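Local coordinates for xylose isomerase-like TIM barrel domain-containing protein (Thermus thermophilus, PDB 3AYV), which binds zinc ions in a TIM barrel and may act on DNA as an AP endonuclease-like enzyme, though its function is not established, at residues L35-F41 against F80-R84; R103-L109 against P141-A145. One frame throughout, in Å; residues are numbered along the deposited sequence.

Contact 1 of 2, residues L35-F41 against F80-R84; sequences LEEDALF and FGLDR
The guanidinium of R84 is the hub of this contact between the start of helix 38-47 and helix 68-87, neighbours in the outer layer of the TIM barrel after strands 25-29 and 52-55. L35-E37 is non-helical, with E37 at the centre of an inverse gamma turn (phi/psi -88/80) and at the N-cap; D38-F41 and F80-R84 are helical. CA atoms pair L35 with G81 (7.3 Å) and F41 with R84 (7.6 Å). R84 (m, m, t) reaches the turn, where L35 O, in the lead-in to helix 38-47, takes two hydrogen bonds, from R84 NE (2.8 Å) and R84 NH2 (2.9 Å). R84 NH2 also donates to D38 OD1 at 2.7 Å, a salt bridge. R84 NH1 makes a weak bond to D38 OD1 (3.4 Å), donates to a water at 3.0 Å that weakly reaches D38 O, and forms a salt bridge with E87. The R84 guanidinium stacks flat on the F41 ring, centres 4.2 Å apart, planes at 10°: R84 CZ is an off-centre cation-pi partner, while R84 CD sits over the face, a CH-pi contact 3.5 Å from the ring centroid. F80 (chi1 t) adds an apolar touch, its CD2 3.8 Å from L35 CB. Arginine suits this buried place because its polar edge is satisfied by carbonyl, carboxylate and water while its flat face rests on an aromatic ring.

Contact 2 of 2, residues R103-L109 against P141-A145; sequences RTPEEAL and PHPEA
Two waters, rather than a direct polar bond, link the polar groups across this contact. One donates to P105 O and E144 OE2, 2.7 Å from each; the other to A108 O at 2.8 Å and A145 O at 2.9 Å. R103 and T104 are extended and P105-L109 helical, begun by a capping box: E107 N donates to T104 OG1 (3.1 Å) and T104 N to E107 OE1 (2.9 Å). P105 suits a first turn, needing no amide donor there. Opposite, P143-A145 form a 3-10 turn. P105 CA is nearest P141 CA (6.0 Å) and L109 CA nearest A145 CA, only 4.5 Å away, a closeness that alanine's small side chain permits. A108 CB packs 3.6 Å from A145 CB and 3.7 Å from P141 CD, while P141 CG lies 3.4 Å from R103 O. This packing of successive TIM-barrel units sets the start of helix 105-110 against the loop between strand 132-136 and helix 147-153, where P141 O accepts a hydrogen bond from T172 OG1, after helix 163-169.

Overall arrangement
From the N terminus, the chain runs through strand 25-29 into residues 35-41, then through strand 52-55 and most of helix 68-87 before contact 1 closes a loop with 38 residues between its segments. Contact 2 opens later, after strand 92-96, and closes past strand 132-136 with 31 residues between its segments. The two therefore follow in series, neither nested nor crossed, on opposite sides of the chain's centre, with centres 33 Å apart and nearest atoms about 19 Å apart. Contact 1 joins the helices following strands two and three of the barrel; contact 2 joins segments following strands four and five. Both thus tie successive beta-alpha units outside the zinc-bearing centre.

Contact 1 of 2, residues L35-F41 against F80-R84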
loop_
_atom_site.group_PDB
_atom_site.type_symbol
_atom_site.label_atom_id
_atom_site.label_comp_id
_atom_site.label_asym_id
_atom_site.label_seq_id
_atom_site.Cartn_x
_atom_site.Cartn_y
_atom_site.Cartn_z
ATOM N N LEU A 35 -5.094 -7.229 -15.975
ATOM C CA LEU A 35 -4.624 -5.907 -16.393
ATOM C C LEU A 35 -5.106 -5.494 -17.780
ATOM O O LEU A 35 -5.325 -4.316 -18.022
ATOM C CB LEU A 35 -3.098 -5.773 -16.291
ATOM C CG LEU A 35 -2.562 -5.513 -14.873
ATOM C CD1 LEU A 35 -1.029 -5.709 -14.831
ATOM C CD2 LEU A 35 -2.947 -4.102 -14.366
ATOM N N GLU A 36 -5.280 -6.470 -18.666
ATOM C CA GLU A 36 -5.691 -6.199 -20.048
ATOM C C GLU A 36 -7.222 -6.181 -20.240
ATOM O O GLU A 36 -7.705 -6.017 -21.356
ATOM C CB GLU A 36 -5.052 -7.233 -20.989
ATOM C CG GLU A 36 -3.537 -7.425 -20.795
ATOM C CD GLU A 36 -2.670 -6.798 -21.872
ATOM O OE1 GLU A 36 -1.870 -7.556 -22.468
ATOM O OE2 GLU A 36 -2.753 -5.566 -22.121
ATOM N N GLU A 37 -7.985 -6.344 -19.170
ATOM C CA GLU A 37 -9.445 -6.471 -19.283
ATOM C C GLU A 37 -10.136 -5.100 -19.255
ATOM O O GLU A 37 -10.655 -4.681 -18.218
ATOM C CB GLU A 37 -9.981 -7.364 -18.165
ATOM C CG GLU A 37 -9.381 -8.773 -18.149
ATOM C CD GLU A 37 -9.530 -9.484 -19.485
ATOM O OE1 GLU A 37 -10.685 -9.722 -19.902
ATOM O OE2 GLU A 37 -8.491 -9.792 -20.123
ATOM N N ASP A 38 -10.124 -4.422 -20.402
ATOM C CA ASP A 38 -10.709 -3.080 -20.560
ATOM C C ASP A 38 -12.081 -2.890 -19.925
ATOM O O ASP A 38 -12.325 -1.876 -19.282
ATOM C CB ASP A 38 -10.818 -2.714 -22.037
ATOM C CG ASP A 38 -9.485 -2.362 -22.666
ATOM O OD1 ASP A 38 -8.423 -2.454 -22.008
ATOM O OD2 ASP A 38 -9.500 -1.989 -23.852
ATOM N N ALA A 39 -12.977 -3.859 -20.125
ATOM C CA ALA A 39 -14.366 -3.756 -19.674
ATOM C C ALA A 39 -14.488 -3.685 -18.155
ATOM O O ALA A 39 -15.366 -2.984 -17.634
ATOM C CB ALA A 39 -15.204 -4.916 -20.232
ATOM N N LEU A 40 -13.603 -4.399 -17.445
ATOM C CA LEU A 40 -13.631 -4.396 -15.983
ATOM C C LEU A 40 -13.276 -3.027 -15.398
ATOM O O LEU A 40 -13.804 -2.635 -14.354
ATOM C CB LEU A 40 -12.708 -5.475 -15.398
ATOM C CG LEU A 40 -13.064 -6.964 -15.508
ATOM C CD1 LEU A 40 -11.900 -7.761 -14.933
ATOM C CD2 LEU A 40 -14.370 -7.349 -14.809
ATOM N N PHE A 41 -12.392 -2.309 -16.088
ATOM C CA PHE A 41 -11.982 -0.964 -15.682
ATOM C C PHE A 41 -13.079 0.057 -15.996
ATOM O O PHE A 41 -13.375 0.950 -15.182
ATOM C CB PHE A 41 -10.654 -0.588 -16.343
ATOM C CG PHE A 41 -9.486 -1.332 -15.773
ATOM C CD1 PHE A 41 -8.841 -0.864 -14.626
ATOM C CD2 PHE A 41 -9.070 -2.532 -16.343
ATOM C CE1 PHE A 41 -7.767 -1.578 -14.067
ATOM C CE2 PHE A 41 -8.002 -3.251 -15.794
ATOM C CZ PHE A 41 -7.354 -2.765 -14.646
ATOM N N PHE A 80 2.162 -0.200 -16.439
ATOM C CA PHE A 80 0.811 -0.490 -16.917
ATOM C C PHE A 80 -0.216 -0.280 -15.814
ATOM O O PHE A 80 -1.277 0.336 -16.042
ATOM C CB PHE A 80 0.706 -1.886 -17.534
ATOM C CG PHE A 80 -0.499 -2.043 -18.437
ATOM C CD1 PHE A 80 -0.838 -1.028 -19.339
ATOM C CD2 PHE A 80 -1.301 -3.163 -18.359
ATOM C CE1 PHE A 80 -1.959 -1.149 -20.167
ATOM C CE2 PHE A 80 -2.426 -3.302 -19.196
ATOM C CZ PHE A 80 -2.751 -2.305 -20.085
ATOM N N GLY A 81 0.122 -0.730 -14.602
ATOM C CA GLY A 81 -0.712 -0.506 -13.430
ATOM C C GLY A 81 -0.966 0.992 -13.234
ATOM O O GLY A 81 -2.089 1.391 -12.880
ATOM N N LEU A 82 0.064 1.812 -13.462
ATOM C CA LEU A 82 -0.109 3.274 -13.326
ATOM C C LEU A 82 -1.076 3.800 -14.404
ATOM O O LEU A 82 -1.928 4.640 -14.110
ATOM C CB LEU A 82 1.225 4.036 -13.367
ATOM C CG LEU A 82 2.061 4.058 -12.077
ATOM C CD1 LEU A 82 3.428 4.646 -12.367
ATOM C CD2 LEU A 82 1.367 4.806 -10.901
ATOM N N ASP A 83 -0.947 3.308 -15.630
ATOM C CA ASP A 83 -1.938 3.641 -16.695
ATOM C C ASP A 83 -3.375 3.365 -16.253
ATOM O O ASP A 83 -4.273 4.220 -16.393
ATOM C CB ASP A 83 -1.645 2.877 -17.982
ATOM C CG ASP A 83 -0.403 3.363 -18.691
ATOM O OD1 ASP A 83 0.018 4.526 -18.477
ATOM O OD2 ASP A 83 0.168 2.570 -19.473
ATOM N N ARG A 84 -3.606 2.169 -15.727
ATOM C CA ARG A 84 -4.918 1.794 -15.211
ATOM C C ARG A 84 -5.392 2.637 -14.029
ATOM O O ARG A 84 -6.585 2.965 -13.928
ATOM C CB ARG A 84 -4.936 0.297 -14.851
ATOM C CG ARG A 84 -4.826 -0.631 -16.055
ATOM C CD ARG A 84 -5.959 -0.431 -17.087
ATOM N NE ARG A 84 -6.065 -1.574 -17.999
ATOM C CZ ARG A 84 -6.880 -1.620 -19.046
ATOM N NH1 ARG A 84 -7.645 -0.557 -19.351
ATOM N NH2 ARG A 84 -6.926 -2.719 -19.798
HETATM O O HOH W 1 -10.195 0.337 -20.699
#

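Contact 2 of 2, residues R103-L109 against P141-A145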
loop_
_atom_site.group_PDB
_atom_site.type_symbol
_atom_site.label_atom_id
_atom_site.label_comp_id
_atom_site.label_asym_id
_atom_site.label_seq_id
_atom_site.Cartn_x
_atom_site.Cartn_y
_atom_site.Cartn_z
ATOM N N ARG A 103 16.459 -10.238 4.395
ATOM C CA ARG A 103 17.729 -9.561 4.151
ATOM C C ARG A 103 18.221 -8.931 5.453
ATOM O O ARG A 103 17.404 -8.534 6.305
ATOM C CB ARG A 103 17.590 -8.468 3.072
ATOM C CG ARG A 103 17.068 -8.960 1.716
ATOM C CD ARG A 103 17.700 -10.299 1.276
ATOM N NE ARG A 103 18.914 -10.102 0.514
ATOM C CZ ARG A 103 19.764 -11.078 0.178
ATOM N NH1 ARG A 103 19.567 -12.347 0.564
ATOM N NH2 ARG A 103 20.819 -10.774 -0.539
ATOM N N THR A 104 19.544 -8.805 5.603
ATOM C CA THR A 104 20.120 -8.104 6.741
ATOM C C THR A 104 19.925 -6.599 6.568
ATOM O O THR A 104 19.624 -6.147 5.467
ATOM C CB THR A 104 21.656 -8.346 6.857
ATOM O OG1 THR A 104 22.313 -7.804 5.700
ATOM C CG2 THR A 104 21.953 -9.860 6.950
ATOM N N PRO A 105 20.066 -5.826 7.655
ATOM C CA PRO A 105 20.045 -4.361 7.495
ATOM C C PRO A 105 21.022 -3.849 6.438
ATOM O O PRO A 105 20.686 -2.905 5.707
ATOM C CB PRO A 105 20.425 -3.867 8.901
ATOM C CG PRO A 105 19.732 -4.906 9.811
ATOM C CD PRO A 105 20.075 -6.210 9.086
ATOM N N GLU A 106 22.226 -4.433 6.360
ATOM C CA GLU A 106 23.251 -3.969 5.406
ATOM C C GLU A 106 22.771 -4.245 3.991
ATOM O O GLU A 106 22.855 -3.381 3.146
ATOM C CB GLU A 106 24.633 -4.619 5.697
ATOM C CG GLU A 106 25.829 -4.211 4.760
ATOM C CD GLU A 106 27.160 -4.976 5.067
ATOM O OE1 GLU A 106 27.091 -6.218 5.322
ATOM O OE2 GLU A 106 28.276 -4.348 5.030
ATOM N N GLU A 107 22.247 -5.450 3.748
ATOM C CA GLU A 107 21.701 -5.807 2.432
ATOM C C GLU A 107 20.541 -4.889 2.016
ATOM O O GLU A 107 20.472 -4.456 0.859
ATOM C CB GLU A 107 21.238 -7.256 2.428
ATOM C CG GLU A 107 22.416 -8.240 2.282
ATOM C CD GLU A 107 22.069 -9.666 2.708
ATOM O OE1 GLU A 107 20.997 -9.903 3.318
ATOM O OE2 GLU A 107 22.896 -10.555 2.414
ATOM N N ALA A 108 19.634 -4.598 2.954
ATOM C CA ALA A 108 18.482 -3.733 2.644
ATOM C C ALA A 108 18.953 -2.321 2.307
ATOM O O ALA A 108 18.447 -1.683 1.383
ATOM C CB ALA A 108 17.517 -3.696 3.830
ATOM N N LEU A 109 19.915 -1.835 3.088
ATOM C CA LEU A 109 20.459 -0.495 2.891
ATOM C C LEU A 109 21.155 -0.368 1.551
ATOM O O LEU A 109 20.988 0.637 0.852
ATOM C CB LEU A 109 21.421 -0.135 4.058
ATOM C CG LEU A 109 22.022 1.283 3.979
ATOM C CD1 LEU A 109 20.944 2.394 3.878
ATOM C CD2 LEU A 109 22.987 1.531 5.176
ATOM N N PRO A 141 14.075 -4.779 7.065
ATOM C CA PRO A 141 14.217 -4.990 8.516
ATOM C C PRO A 141 14.058 -3.715 9.369
ATOM O O PRO A 141 13.661 -3.824 10.532
ATOM C CB PRO A 141 15.599 -5.651 8.662
ATOM C CG PRO A 141 16.322 -5.438 7.356
ATOM C CD PRO A 141 15.235 -5.263 6.287
ATOM N N HIS A 142 14.309 -2.534 8.788
ATOM C CA HIS A 142 14.334 -1.269 9.524
ATOM C C HIS A 142 14.060 -0.134 8.529
ATOM O O HIS A 142 14.447 -0.232 7.351
ATOM C CB HIS A 142 15.726 -1.075 10.197
ATOM C CG HIS A 142 15.816 0.120 11.100
ATOM N ND1 HIS A 142 15.976 1.412 10.633
ATOM C CD2 HIS A 142 15.776 0.214 12.455
ATOM C CE1 HIS A 142 16.001 2.251 11.654
ATOM N NE2 HIS A 142 15.891 1.549 12.773
ATOM N N PRO A 143 13.372 0.933 8.982
ATOM C CA PRO A 143 12.965 2.042 8.114
ATOM C C PRO A 143 14.150 2.787 7.489
ATOM O O PRO A 143 13.977 3.477 6.473
ATOM C CB PRO A 143 12.147 2.961 9.044
ATOM C CG PRO A 143 12.519 2.538 10.439
ATOM C CD PRO A 143 12.811 1.071 10.339
ATOM N N GLU A 144 15.346 2.631 8.069
ATOM C CA GLU A 144 16.558 3.251 7.493
ATOM C C GLU A 144 16.829 2.827 6.045
ATOM O O GLU A 144 17.498 3.563 5.326
ATOM C CB GLU A 144 17.792 2.963 8.350
ATOM C CG GLU A 144 18.228 1.515 8.188
ATOM C CD GLU A 144 19.353 1.087 9.092
ATOM O OE1 GLU A 144 19.883 1.940 9.847
ATOM O OE2 GLU A 144 19.706 -0.124 9.041
ATOM N N ALA A 145 16.342 1.652 5.613
ATOM C CA ALA A 145 16.568 1.242 4.236
ATOM C C ALA A 145 15.596 1.918 3.263
ATOM O O ALA A 145 15.834 1.927 2.055
ATOM C CB ALA A 145 16.482 -0.259 4.100
HETATM O O HOH W 2 18.767 -1.265 6.785
HETATM O O HOH W 3 16.075 -0.532 0.472
#